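Long-range contacts in putative thiosulfate sulfurtransferase YNJE (Escherichia coli, PDB 2WLR), which catalyses the transfer of sulfur from thiosulfate to cyanide, releasing thiocyanate and sulfite, through a cysteine persulfide intermediate: residues A[53-58]-A[334-339]; A[62-67]-A[93-98]; A[149-154]-A[170-175]; A[272-277]-A[385-390]; A[287-292]-A[317-322]. All blocks are in the same frame, centred on the assembly; numbering follows the deposited sequence.

Contact 1: A[53-58]-A[334-339]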
# COMPACT_ATOMS: atom_id res chain seq x y z
N ALA A 53 -5.38 -17.66 5.16
CA ALA A 53 -6.64 -18.41 5.33
C ALA A 53 -7.81 -17.46 5.51
O ALA A 53 -8.90 -17.77 5.10
CB ALA A 53 -6.57 -19.38 6.50
N SER A 54 -7.58 -16.30 6.12
CA SER A 54 -8.62 -15.28 6.32
C SER A 54 -9.16 -14.67 5.03
O SER A 54 -10.20 -14.03 5.06
CB SER A 54 -8.10 -14.17 7.22
OG SER A 54 -7.04 -13.45 6.61
N TRP A 55 -8.47 -14.88 3.91
CA TRP A 55 -8.99 -14.39 2.64
C TRP A 55 -9.92 -15.33 1.93
O TRP A 55 -10.62 -14.91 1.02
CB TRP A 55 -7.86 -14.15 1.64
CG TRP A 55 -6.76 -13.24 2.07
CD1 TRP A 55 -6.79 -12.32 3.05
CD2 TRP A 55 -5.47 -13.15 1.46
NE1 TRP A 55 -5.57 -11.68 3.13
CE2 TRP A 55 -4.76 -12.15 2.13
CE3 TRP A 55 -4.87 -13.81 0.40
CZ2 TRP A 55 -3.41 -11.87 1.82
CZ3 TRP A 55 -3.58 -13.50 0.07
CH2 TRP A 55 -2.87 -12.54 0.78
N LEU A 56 -9.90 -16.60 2.31
CA LEU A 56 -10.55 -17.64 1.51
C LEU A 56 -12.05 -17.46 1.30
O LEU A 56 -12.52 -17.75 0.21
CB LEU A 56 -10.27 -19.03 2.08
CG LEU A 56 -8.81 -19.46 2.02
CD1 LEU A 56 -8.63 -20.72 2.86
CD2 LEU A 56 -8.32 -19.64 0.57
N ASP A 57 -12.74 -16.94 2.31
CA ASP A 57 -14.19 -16.69 2.22
C ASP A 57 -14.51 -15.52 1.30
O ASP A 57 -15.69 -15.24 1.04
CB ASP A 57 -14.79 -16.47 3.63
CG ASP A 57 -14.32 -15.20 4.32
OD1 ASP A 57 -13.43 -14.49 3.81
OD2 ASP A 57 -14.85 -14.90 5.42
N LYS A 58 -13.48 -14.83 0.81
CA LYS A 58 -13.65 -13.76 -0.16
C LYS A 58 -12.95 -14.05 -1.47
O LYS A 58 -12.71 -13.14 -2.28
CB LYS A 58 -13.12 -12.43 0.40
CG LYS A 58 -13.94 -11.92 1.58
CD LYS A 58 -13.30 -10.71 2.25
CE LYS A 58 -11.96 -11.03 2.94
NZ LYS A 58 -12.10 -11.93 4.12
N HIS A 334 -4.45 -4.68 -4.08
CA HIS A 334 -5.08 -5.11 -2.82
C HIS A 334 -5.33 -6.60 -2.80
O HIS A 334 -5.64 -7.20 -3.83
CB HIS A 334 -6.43 -4.45 -2.62
CG HIS A 334 -6.40 -2.96 -2.51
ND1 HIS A 334 -7.52 -2.19 -2.71
CD2 HIS A 334 -5.40 -2.11 -2.21
CE1 HIS A 334 -7.19 -0.92 -2.58
NE2 HIS A 334 -5.92 -0.84 -2.25
N ASN A 335 -5.12 -7.20 -1.63
CA ASN A 335 -5.59 -8.53 -1.29
C ASN A 335 -7.10 -8.54 -1.12
O ASN A 335 -7.74 -7.47 -1.09
CB ASN A 335 -4.91 -9.00 0.02
CG ASN A 335 -3.42 -9.20 -0.12
OD1 ASN A 335 -2.64 -8.78 0.74
ND2 ASN A 335 -3.01 -9.80 -1.19
N PRO A 336 -7.69 -9.73 -0.91
CA PRO A 336 -9.14 -9.77 -0.76
C PRO A 336 -9.67 -9.05 0.46
O PRO A 336 -10.86 -8.75 0.51
CB PRO A 336 -9.42 -11.26 -0.67
CG PRO A 336 -8.37 -11.87 -1.53
CD PRO A 336 -7.14 -11.06 -1.18
N ASP A 337 -8.82 -8.78 1.45
CA ASP A 337 -9.20 -8.02 2.65
C ASP A 337 -8.80 -6.55 2.59
O ASP A 337 -8.90 -5.84 3.60
CB ASP A 337 -8.60 -8.68 3.90
CG ASP A 337 -7.08 -8.68 3.91
OD1 ASP A 337 -6.49 -8.13 2.94
OD2 ASP A 337 -6.52 -9.20 4.90
N GLY A 338 -8.32 -6.09 1.44
CA GLY A 338 -8.03 -4.69 1.24
C GLY A 338 -6.60 -4.26 1.56
O GLY A 338 -6.23 -3.14 1.29
N THR A 339 -5.82 -5.19 2.10
CA THR A 339 -4.43 -4.93 2.44
C THR A 339 -3.53 -4.95 1.22
O THR A 339 -3.91 -5.45 0.18
CB THR A 339 -3.93 -5.96 3.49
OG1 THR A 339 -4.01 -7.29 2.97
CG2 THR A 339 -4.73 -5.82 4.79
O HOH W 1 -7.58 -10.95 6.56
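Asp337 meets Trp55 with one carboxylate oxygen while Thr339 grips the other, OD1, twice. Thr339 OG1 donates to the syn lone pair of Asp337 OD1 at 2.6 Å, and Thr339 N reaches the same atom from above the carboxylate plane at 3.1 Å, closing an Asx turn. A short acidic side chain suits this place, because it can close its own turn and still offer its second oxygen to Trp55. That oxygen, Asp337 OD2, lies at the edge of the indole, where Trp55 NE1 donates a weak, bent bond (3.2 Å, 134° at the hydrogen). A water at 2.6 Å from Asp337 OD2 links it to Ser54 OG. The contact joins two rhodanese domains: 53-58 comes from a loop of the first, 334-339 from a loop of the third. Asn335 to Gly338 form a type I turn, with Pro336 fitting its second position, and the turn lays saturated carbons over one face of the indole. Pro336 CD stands 4.0 Å from the centroid of the five-membered ring of Trp55, and Asn335 CB lies over the six-membered ring, offset toward its rim, both as CH-pi contacts. Lys58 borders the patch with its methylenes, CE lying 3.5 Å from Pro336 O. Bends at chi3 and chi4 (-66° and -67°) fold its chain back, and NZ bonds to Ser54 O and forms a salt bridge with Asp57 OD1, 2.9 Å away.

Contact 2: A[62-67]-A[93-98]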
# COMPACT_ATOMS: atom_id res chain seq x y z
N GLU A 62 -12.75 -18.97 -9.33
CA GLU A 62 -12.04 -18.26 -10.39
C GLU A 62 -10.91 -17.43 -9.82
O GLU A 62 -9.84 -17.41 -10.38
CB GLU A 62 -12.96 -17.36 -11.24
CG GLU A 62 -12.36 -15.98 -11.72
CD GLU A 62 -11.62 -15.99 -13.08
OE1 GLU A 62 -11.96 -16.83 -13.95
OE2 GLU A 62 -10.72 -15.12 -13.31
N GLN A 63 -11.19 -16.74 -8.72
CA GLN A 63 -10.15 -15.92 -8.12
C GLN A 63 -8.98 -16.75 -7.58
O GLN A 63 -7.82 -16.36 -7.76
CB GLN A 63 -10.73 -15.06 -7.03
CG GLN A 63 -11.53 -13.89 -7.59
CD GLN A 63 -12.40 -13.18 -6.57
OE1 GLN A 63 -12.86 -13.78 -5.60
NE2 GLN A 63 -12.66 -11.90 -6.82
N LEU A 64 -9.25 -17.89 -6.97
CA LEU A 64 -8.16 -18.77 -6.52
C LEU A 64 -7.41 -19.40 -7.71
O LEU A 64 -6.18 -19.53 -7.68
CB LEU A 64 -8.66 -19.85 -5.56
CG LEU A 64 -7.57 -20.80 -5.01
CD1 LEU A 64 -6.42 -20.05 -4.31
CD2 LEU A 64 -8.23 -21.85 -4.10
N ASN A 65 -8.14 -19.78 -8.76
CA ASN A 65 -7.48 -20.31 -9.94
C ASN A 65 -6.57 -19.25 -10.55
O ASN A 65 -5.46 -19.57 -10.98
CB ASN A 65 -8.52 -20.77 -10.98
CG ASN A 65 -9.20 -22.07 -10.60
OD1 ASN A 65 -8.69 -22.85 -9.79
ND2 ASN A 65 -10.35 -22.32 -11.23
N ALA A 66 -7.07 -18.03 -10.63
CA ALA A 66 -6.28 -16.91 -11.13
C ALA A 66 -5.00 -16.71 -10.30
O ALA A 66 -3.91 -16.50 -10.83
CB ALA A 66 -7.11 -15.66 -11.17
N TRP A 67 -5.14 -16.80 -8.99
CA TRP A 67 -4.00 -16.61 -8.10
C TRP A 67 -2.98 -17.72 -8.30
O TRP A 67 -1.77 -17.48 -8.38
CB TRP A 67 -4.52 -16.59 -6.65
CG TRP A 67 -3.47 -16.31 -5.62
CD1 TRP A 67 -3.19 -15.09 -5.07
CD2 TRP A 67 -2.65 -17.26 -4.97
NE1 TRP A 67 -2.18 -15.23 -4.15
CE2 TRP A 67 -1.84 -16.55 -4.05
CE3 TRP A 67 -2.47 -18.64 -5.08
CZ2 TRP A 67 -0.86 -17.16 -3.27
CZ3 TRP A 67 -1.52 -19.27 -4.29
CH2 TRP A 67 -0.72 -18.51 -3.38
N THR A 93 -7.23 -27.43 2.07
CA THR A 93 -8.49 -27.95 1.55
C THR A 93 -8.88 -27.22 0.27
O THR A 93 -9.23 -27.85 -0.73
CB THR A 93 -9.56 -27.87 2.63
OG1 THR A 93 -9.16 -28.71 3.72
CG2 THR A 93 -10.92 -28.34 2.12
N ARG A 94 -8.77 -25.89 0.26
CA ARG A 94 -9.03 -25.11 -0.94
C ARG A 94 -8.05 -25.44 -2.07
O ARG A 94 -8.45 -25.52 -3.24
CB ARG A 94 -9.06 -23.59 -0.67
CG ARG A 94 -10.35 -23.08 0.01
CD ARG A 94 -11.59 -23.16 -0.88
NE ARG A 94 -11.50 -22.32 -2.05
CZ ARG A 94 -11.77 -21.02 -2.11
NH1 ARG A 94 -12.13 -20.33 -1.04
NH2 ARG A 94 -11.67 -20.40 -3.28
N LEU A 95 -6.78 -25.63 -1.73
CA LEU A 95 -5.81 -25.91 -2.79
C LEU A 95 -6.03 -27.30 -3.38
O LEU A 95 -5.81 -27.51 -4.57
CB LEU A 95 -4.37 -25.75 -2.28
CG LEU A 95 -3.98 -24.31 -1.97
CD1 LEU A 95 -2.59 -24.35 -1.40
CD2 LEU A 95 -4.02 -23.38 -3.15
N GLN A 96 -6.40 -28.26 -2.55
CA GLN A 96 -6.76 -29.61 -3.05
C GLN A 96 -7.92 -29.53 -4.03
O GLN A 96 -7.85 -30.10 -5.12
CB GLN A 96 -7.13 -30.55 -1.90
CG GLN A 96 -5.95 -30.97 -1.03
CD GLN A 96 -6.37 -31.75 0.20
OE1 GLN A 96 -7.51 -31.68 0.65
NE2 GLN A 96 -5.43 -32.47 0.78
N LYS A 97 -8.96 -28.80 -3.67
CA LYS A 97 -10.13 -28.65 -4.53
C LYS A 97 -9.79 -27.87 -5.80
O LYS A 97 -10.44 -28.04 -6.84
CB LYS A 97 -11.28 -28.02 -3.76
CG LYS A 97 -11.88 -28.95 -2.72
CD LYS A 97 -12.71 -28.18 -1.70
CE LYS A 97 -13.21 -29.05 -0.55
NZ LYS A 97 -14.00 -28.24 0.44
N ALA A 98 -8.75 -27.03 -5.74
CA ALA A 98 -8.25 -26.30 -6.91
C ALA A 98 -7.39 -27.17 -7.84
O ALA A 98 -7.04 -26.73 -8.91
CB ALA A 98 -7.44 -25.06 -6.47
O HOH W 2 -6.55 -24.11 -10.33
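Helices 61-70 and 85-97 of the first rhodanese domain, joined in sequence through sheet strand 79-82, pack against each other here, with Leu64 of one set against Arg94, Leu95 and Ala98 of the other. The side chain of Leu64 leaves its helix with CG anti to the backbone N (chi1 -178°), and its two methyls then divide the work. CD2 of Leu64 lies 3.8 Å from Arg94 O and 4.1 Å from Ala98 CB, while Leu64 CD1 faces Leu95 CD2 at 4.3 Å. Alanine suits position 98 because its single methyl fits between Leu64 CD2 and the Asn65 side chain. Arg94 is bent at chi2 and chi3, which turns CD and NE back; its guanidinium lies oblique to Leu64 CD2, with NH2 3.8 Å from Leu64 CB. The charged tip is occupied by backbone carbonyls: Arg94 NH2 bonds to Met59 O and NH1 to Leu56 O. At the border a water donates to both Asn65 OD1, at 2.5 Å, and Ala98 O, at 3.0 Å, a bridge for which the Asn65 amide oxygen supplies one acceptor. No direct hydrogen bond crosses between the two segments, so the packing is mainly apolar, Leu64 against Leu95, Ala98 and the Arg94 chain.

Contact 3: A[149-154]-A[170-175]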
# COMPACT_ATOMS: atom_id res chain seq x y z
N LYS A 149 0.27 10.45 16.74
CA LYS A 149 -1.09 10.81 16.44
C LYS A 149 -1.66 9.75 15.50
O LYS A 149 -0.93 9.28 14.60
CB LYS A 149 -1.13 12.17 15.72
CG LYS A 149 -0.51 13.33 16.45
CD LYS A 149 -1.33 13.69 17.68
CE LYS A 149 -1.23 15.18 18.07
NZ LYS A 149 -0.27 15.37 19.17
N VAL A 150 -2.93 9.43 15.68
CA VAL A 150 -3.71 8.63 14.74
C VAL A 150 -4.77 9.53 14.12
O VAL A 150 -5.45 10.27 14.82
CB VAL A 150 -4.37 7.44 15.41
CG1 VAL A 150 -5.20 6.64 14.40
CG2 VAL A 150 -3.30 6.54 16.03
N ILE A 151 -4.88 9.50 12.80
CA ILE A 151 -5.72 10.44 12.08
C ILE A 151 -6.44 9.75 10.96
O ILE A 151 -5.80 9.09 10.10
CB ILE A 151 -4.88 11.58 11.48
CG1 ILE A 151 -3.97 12.23 12.54
CG2 ILE A 151 -5.78 12.65 10.89
CD1 ILE A 151 -3.29 13.49 12.10
N GLU A 152 -7.76 9.92 10.92
CA GLU A 152 -8.61 9.48 9.82
C GLU A 152 -8.63 10.57 8.76
O GLU A 152 -8.82 11.75 9.07
CB GLU A 152 -10.07 9.23 10.25
CG GLU A 152 -10.92 8.72 9.11
CD GLU A 152 -12.26 8.11 9.49
OE1 GLU A 152 -12.49 7.68 10.66
OE2 GLU A 152 -13.10 7.99 8.55
N ALA A 153 -8.42 10.19 7.51
CA ALA A 153 -8.46 11.12 6.38
C ALA A 153 -9.61 10.75 5.45
O ALA A 153 -9.82 9.58 5.14
CB ALA A 153 -7.09 11.09 5.59
N ALA A 154 -10.35 11.76 5.02
CA ALA A 154 -11.40 11.59 4.02
C ALA A 154 -11.71 12.93 3.39
O ALA A 154 -11.29 13.98 3.89
CB ALA A 154 -12.66 10.97 4.64
N ASP A 170 -7.90 11.65 15.38
CA ASP A 170 -8.26 12.97 14.87
C ASP A 170 -8.85 12.75 13.46
O ASP A 170 -8.95 11.62 13.00
CB ASP A 170 -6.99 13.84 14.89
CG ASP A 170 -7.21 15.29 14.53
OD1 ASP A 170 -8.34 15.80 14.62
OD2 ASP A 170 -6.18 15.92 14.18
N TYR A 171 -9.29 13.83 12.82
CA TYR A 171 -9.82 13.78 11.46
C TYR A 171 -9.21 14.88 10.62
O TYR A 171 -9.07 16.04 11.08
CB TYR A 171 -11.34 13.97 11.47
CG TYR A 171 -11.97 13.94 10.10
CD1 TYR A 171 -12.39 12.74 9.53
CD2 TYR A 171 -12.14 15.12 9.35
CE1 TYR A 171 -12.95 12.71 8.27
CE2 TYR A 171 -12.72 15.08 8.08
CZ TYR A 171 -13.14 13.87 7.56
OH TYR A 171 -13.73 13.76 6.32
N ILE A 172 -8.75 14.54 9.42
CA ILE A 172 -8.27 15.54 8.48
C ILE A 172 -9.14 15.43 7.22
O ILE A 172 -9.30 14.36 6.63
CB ILE A 172 -6.78 15.37 8.11
CG1 ILE A 172 -5.88 15.77 9.26
CG2 ILE A 172 -6.41 16.23 6.86
CD1 ILE A 172 -4.43 15.46 9.03
N ASP A 173 -9.69 16.57 6.80
CA ASP A 173 -10.37 16.73 5.53
C ASP A 173 -9.26 16.88 4.48
O ASP A 173 -8.36 17.72 4.63
CB ASP A 173 -11.21 18.02 5.65
CG ASP A 173 -12.02 18.37 4.43
OD1 ASP A 173 -11.77 17.91 3.29
OD2 ASP A 173 -12.91 19.24 4.62
N THR A 174 -9.30 16.09 3.41
CA THR A 174 -8.29 16.20 2.35
C THR A 174 -8.22 17.60 1.74
O THR A 174 -7.18 18.03 1.23
CB THR A 174 -8.51 15.16 1.25
OG1 THR A 174 -9.86 15.22 0.76
CG2 THR A 174 -8.25 13.73 1.76
N ASN A 175 -9.32 18.35 1.79
CA ASN A 175 -9.28 19.73 1.33
C ASN A 175 -8.37 20.63 2.15
O ASN A 175 -8.07 21.76 1.75
CB ASN A 175 -10.70 20.33 1.28
CG ASN A 175 -11.58 19.68 0.22
OD1 ASN A 175 -12.79 19.50 0.43
ND2 ASN A 175 -11.01 19.33 -0.93
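Tyr171 runs beside Glu152 and Ala154 of the neighbouring strand. Its CB stands 4.1 Å from Glu152 O. With CG anti to the backbone N (chi1 180°), CG stays near that carbonyl, and Tyr171 CD1 is 3.7 Å from Glu152 O. Further out, Tyr171 CE1 touches Ala154 CB at 4.0 Å, and the hydroxyl at the tip, OH, packs 3.4 Å from the same methyl before hydrogen-bonding to Gly156 O. A small alanine suits the place beside the outer end of the ring, and the tyrosine gains a polar anchor at its far end. The backbones form two parallel strands, 148-154 and 170-173, the latter an outermost strand of the sheet in the second rhodanese domain; with helix 160-163 between them they make a beta-alpha-beta unit. Five backbone bonds bind the pair in parallel fashion. Ile172 N donates to Glu152 O at 2.8 Å, then Ala154 N to Ile172 O at a longer 3.2 Å. Where the edge strand turns into a 3-10 segment, Thr174 N still reaches Ala154 O at 2.9 Å, and Asp173 OD1 accepts from Asn175 N in an Asx turn. The opposite face of the sheet carries Ile151 and Ile172, beta-branched residues at home in strands: Ile151 CG2 presses on Ile172 CG1 at 3.5 Å, and Met223 of helix 213-226 touches Ile172. Glu152, on the same face as Tyr171, sends its extended chain to a salt bridge with Arg211. Asp170, beside Ile151, hydrogen-bonds through OD2 to His198.

Contact 4: A[272-277]-A[385-390]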
# COMPACT_ATOMS: atom_id res chain seq x y z
N LEU A 272 10.33 14.45 -3.02
CA LEU A 272 9.21 13.49 -3.02
C LEU A 272 8.06 13.95 -3.90
O LEU A 272 7.15 13.15 -4.16
CB LEU A 272 8.70 13.23 -1.60
CG LEU A 272 9.75 12.69 -0.62
CD1 LEU A 272 9.16 12.44 0.74
CD2 LEU A 272 10.42 11.45 -1.19
N MSE A 273 8.08 15.19 -4.36
CA MSE A 273 7.07 15.70 -5.27
C MSE A 273 7.74 16.27 -6.50
O MSE A 273 8.76 16.96 -6.41
CB MSE A 273 6.22 16.80 -4.63
CG MSE A 273 4.87 16.98 -5.34
SE MSE A 273 3.60 15.53 -4.97
CE MSE A 273 2.67 16.26 -3.54
N LEU A 274 7.20 15.95 -7.66
CA LEU A 274 7.68 16.51 -8.91
C LEU A 274 6.66 17.45 -9.50
O LEU A 274 5.45 17.26 -9.38
CB LEU A 274 8.00 15.44 -9.94
CG LEU A 274 9.01 14.38 -9.58
CD1 LEU A 274 9.36 13.62 -10.87
CD2 LEU A 274 10.29 14.93 -8.97
N ASP A 275 7.19 18.46 -10.18
CA ASP A 275 6.39 19.33 -11.01
C ASP A 275 6.38 18.82 -12.46
O ASP A 275 7.01 17.82 -12.79
CB ASP A 275 6.87 20.79 -10.90
CG ASP A 275 8.20 21.07 -11.57
OD1 ASP A 275 8.71 20.30 -12.42
OD2 ASP A 275 8.76 22.16 -11.25
N MSE A 276 5.66 19.53 -13.33
CA MSE A 276 5.47 19.04 -14.69
C MSE A 276 6.75 18.88 -15.48
O MSE A 276 6.92 17.89 -16.20
CB MSE A 276 4.53 19.94 -15.46
CG MSE A 276 4.22 19.44 -16.86
SE MSE A 276 2.62 20.28 -17.56
CE MSE A 276 3.27 22.10 -17.48
N GLU A 277 7.65 19.84 -15.38
CA GLU A 277 8.91 19.77 -16.13
C GLU A 277 9.85 18.68 -15.63
O GLU A 277 10.51 17.99 -16.42
CB GLU A 277 9.57 21.14 -16.17
CG GLU A 277 8.75 22.16 -16.96
CD GLU A 277 8.30 21.66 -18.34
OE1 GLU A 277 9.15 21.15 -19.11
OE2 GLU A 277 7.09 21.76 -18.64
N ASN A 385 14.11 5.78 -4.76
CA ASN A 385 13.95 6.98 -5.56
C ASN A 385 12.57 7.07 -6.12
O ASN A 385 12.36 6.96 -7.33
CB ASN A 385 14.96 7.01 -6.71
CG ASN A 385 15.22 8.40 -7.21
OD1 ASN A 385 14.62 9.36 -6.72
ND2 ASN A 385 16.15 8.54 -8.17
N VAL A 386 11.62 7.31 -5.24
CA VAL A 386 10.23 7.43 -5.66
C VAL A 386 9.66 8.81 -5.33
O VAL A 386 10.12 9.49 -4.42
CB VAL A 386 9.33 6.29 -5.09
CG1 VAL A 386 9.64 4.93 -5.77
CG2 VAL A 386 9.41 6.19 -3.56
N SER A 387 8.65 9.20 -6.08
CA SER A 387 7.98 10.49 -5.89
C SER A 387 6.58 10.43 -6.48
O SER A 387 6.18 9.43 -7.10
CB SER A 387 8.72 11.62 -6.56
OG SER A 387 8.83 11.40 -7.97
N VAL A 388 5.85 11.52 -6.30
CA VAL A 388 4.56 11.71 -6.94
C VAL A 388 4.65 12.95 -7.82
O VAL A 388 5.16 13.99 -7.39
CB VAL A 388 3.41 11.86 -5.93
CG1 VAL A 388 2.14 12.32 -6.61
CG2 VAL A 388 3.21 10.54 -5.16
N TYR A 389 4.24 12.82 -9.08
CA TYR A 389 4.03 13.97 -9.96
C TYR A 389 2.61 14.47 -9.70
O TYR A 389 1.62 13.90 -10.14
CB TYR A 389 4.28 13.58 -11.44
CG TYR A 389 3.67 14.57 -12.42
CD1 TYR A 389 3.77 15.93 -12.19
CD2 TYR A 389 3.01 14.16 -13.61
CE1 TYR A 389 3.20 16.86 -13.05
CE2 TYR A 389 2.46 15.09 -14.48
CZ TYR A 389 2.57 16.43 -14.21
OH TYR A 389 2.02 17.40 -15.03
N ASP A 390 2.52 15.53 -8.92
CA ASP A 390 1.25 16.01 -8.38
C ASP A 390 0.23 16.34 -9.49
O ASP A 390 -0.92 15.85 -9.48
CB ASP A 390 1.52 17.27 -7.51
CG ASP A 390 0.40 17.58 -6.51
OD1 ASP A 390 -0.67 16.93 -6.48
OD2 ASP A 390 0.58 18.56 -5.76
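Met273, present as selenomethionine, rests its selenium against Val388 and Asp390: SE is 3.3 Å from Val388 O, 3.8 Å from Val388 CB and 3.7 Å from Asp390 CB. Its CG is anti to the backbone N (chi1 -159°), and bends at chi2 and chi3 fold the chain over its neighbours, a fit that suits a long unbranched residue. The pair belongs to the parallel sheet of the third rhodanese domain, where the short outermost strand 273-274 runs beside 386-389. Gln221 of helix 213-226, from the second domain, touches both Met273 and Val388. On the other face of the sheet Leu274 reaches Ser387, its CG 3.4 Å from Ser387 OG, and the small serine hydroxyl bonds onward to Ser362. Tyr389 lies alongside Met276, also selenomethionine, both side chains pointing the same way, with Tyr389 OH 3.5 Å from Met276 CG; the hydroxyl hydrogen-bonds to Glu395. Leu274 O meets the edge of the tyrosine ring in its plane. Two good backbone bonds join the strands: Val388 N to Leu272 O at 3.0 Å and Leu274 N to Val388 O at 2.8 Å. Asp390 marks the polar edge, its carboxylate taken by a salt bridge from Arg218 and a hydrogen bond from Lys185 N. There the ladder ends with a weak bond, Asp390 N standing 3.4 Å from Leu274 O.

Contact 5: A[287-292]-A[317-322]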
# COMPACT_ATOMS: atom_id res chain seq x y z
N ASP A 287 16.61 4.59 -17.13
CA ASP A 287 16.95 4.83 -15.73
C ASP A 287 15.90 5.67 -14.97
O ASP A 287 16.14 6.10 -13.83
CB ASP A 287 18.35 5.48 -15.61
CG ASP A 287 18.42 6.89 -16.19
OD1 ASP A 287 17.62 7.21 -17.07
OD2 ASP A 287 19.29 7.67 -15.76
N ALA A 288 14.74 5.86 -15.60
CA ALA A 288 13.63 6.57 -14.98
C ALA A 288 12.33 6.13 -15.60
O ALA A 288 12.29 5.73 -16.77
CB ALA A 288 13.82 8.10 -15.14
N SER A 289 11.26 6.20 -14.82
CA SER A 289 9.91 5.92 -15.29
C SER A 289 8.94 6.93 -14.73
O SER A 289 9.00 7.23 -13.54
CB SER A 289 9.45 4.54 -14.82
OG SER A 289 10.11 3.50 -15.53
N LEU A 290 8.05 7.45 -15.58
CA LEU A 290 6.87 8.19 -15.18
C LEU A 290 5.73 7.20 -15.32
O LEU A 290 5.47 6.65 -16.39
CB LEU A 290 6.65 9.45 -16.04
CG LEU A 290 5.54 10.38 -15.60
CD1 LEU A 290 5.71 10.87 -14.15
CD2 LEU A 290 5.45 11.55 -16.59
N VAL A 291 5.06 6.95 -14.21
CA VAL A 291 4.17 5.79 -14.08
C VAL A 291 2.73 6.20 -13.86
O VAL A 291 2.38 6.85 -12.85
CB VAL A 291 4.62 4.88 -12.93
CG1 VAL A 291 3.69 3.71 -12.78
CG2 VAL A 291 6.04 4.39 -13.12
N SER A 292 1.84 5.80 -14.75
CA SER A 292 0.44 6.05 -14.67
C SER A 292 -0.25 5.03 -13.78
O SER A 292 -0.30 3.82 -14.10
CB SER A 292 -0.19 5.97 -16.06
OG SER A 292 -1.58 6.15 -15.98
N GLY A 317 4.62 8.34 -23.41
CA GLY A 317 5.82 7.79 -22.84
C GLY A 317 5.64 7.27 -21.42
O GLY A 317 6.57 6.66 -20.90
N ALA A 318 4.48 7.51 -20.81
CA ALA A 318 4.24 7.03 -19.45
C ALA A 318 4.03 5.52 -19.49
O ALA A 318 3.43 4.99 -20.43
CB ALA A 318 3.01 7.74 -18.84
N ARG A 319 4.54 4.85 -18.47
CA ARG A 319 4.42 3.41 -18.34
C ARG A 319 3.27 3.09 -17.43
O ARG A 319 3.09 3.74 -16.41
CB ARG A 319 5.73 2.84 -17.84
CG ARG A 319 6.86 3.00 -18.87
CD ARG A 319 8.23 2.82 -18.30
NE ARG A 319 9.20 2.76 -19.42
CZ ARG A 319 10.49 3.06 -19.32
NH1 ARG A 319 11.04 3.44 -18.18
NH2 ARG A 319 11.25 2.98 -20.40
N TRP A 320 2.48 2.07 -17.73
CA TRP A 320 1.32 1.73 -16.93
C TRP A 320 1.75 1.04 -15.66
O TRP A 320 2.48 0.07 -15.71
CB TRP A 320 0.38 0.78 -17.65
CG TRP A 320 -0.99 0.68 -16.97
CD1 TRP A 320 -1.76 1.69 -16.48
CD2 TRP A 320 -1.75 -0.52 -16.75
NE1 TRP A 320 -2.92 1.22 -15.97
CE2 TRP A 320 -2.96 -0.14 -16.14
CE3 TRP A 320 -1.53 -1.87 -17.04
CZ2 TRP A 320 -3.93 -1.06 -15.78
CZ3 TRP A 320 -2.50 -2.78 -16.67
CH2 TRP A 320 -3.68 -2.37 -16.05
N GLY A 321 1.26 1.52 -14.52
CA GLY A 321 1.61 0.92 -13.23
C GLY A 321 0.58 -0.02 -12.65
O GLY A 321 0.73 -0.47 -11.51
N HIS A 322 -0.47 -0.34 -13.40
CA HIS A 322 -1.68 -0.93 -12.86
C HIS A 322 -2.41 0.04 -11.91
O HIS A 322 -1.90 1.10 -11.57
CB HIS A 322 -1.42 -2.31 -12.23
CG HIS A 322 -1.08 -3.35 -13.25
ND1 HIS A 322 -1.94 -4.37 -13.61
CD2 HIS A 322 0.02 -3.51 -14.01
CE1 HIS A 322 -1.36 -5.12 -14.54
NE2 HIS A 322 -0.18 -4.62 -14.80
O HOH W 3 8.30 6.53 -18.39
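The guanidinium of Arg319 meets Ser289 at its edge: NH1 donates to Ser289 OG at 2.8 Å, with the oxygen only 7° out of the guanidinium plane. The arm extends from CG to NE, a length that lets it reach back along the neighbouring strand to Ser289, and NH2 bonds to Arg285 O. Ser289 OG also bonds to Gln359. The Trp320 indole carries His322 N over its centre on one face, 3.5 Å above the plane, and its CD1 lies obliquely 3.5 Å from Ser292 O. Over the centre of the His322 ring, in turn, sits Trp320 CZ3, 3.3 Å above the plane. Trp320 NE1 donates to Arg294 O, and Trp296 meets the indole edge-to-face. Between these groups the backbones pair in parallel: Arg319 N to Leu290 O, Ser292 N to Arg319 O and Gly321 N to Ser292 O. Gly321 suits its place, since Val291 CG1 lies 3.5 Å from its CA, where a CB would clash. Strand 319-320 is outermost in the parallel sheet of the third rhodanese domain. Its partner 288-292 adjoins 360-363, the strand leading to the catalytic Cys365, and the side chain of Ser292 is about 7 Å from that of Arg370, a probable substrate-binding residue.

Contacts 3, 4 and 5 are buried strand pairings in which backbone bonds do the main work; contact 1 is a surface meeting of loops and contact 2 a partly buried helix packing. Contacts 4 and 5 share the third-domain sheet, joining its two outermost strands to their neighbours, and they touch where Tyr389 CB meets Leu290 CD1. Contact 3 is the second-domain counterpart of contact 5: both pair the second and third strands of sheets with the same order. Of the five, only contact 1 has its two segments in different domains, using an indole and a carboxylate, and it adjoins contact 2 through Arg94.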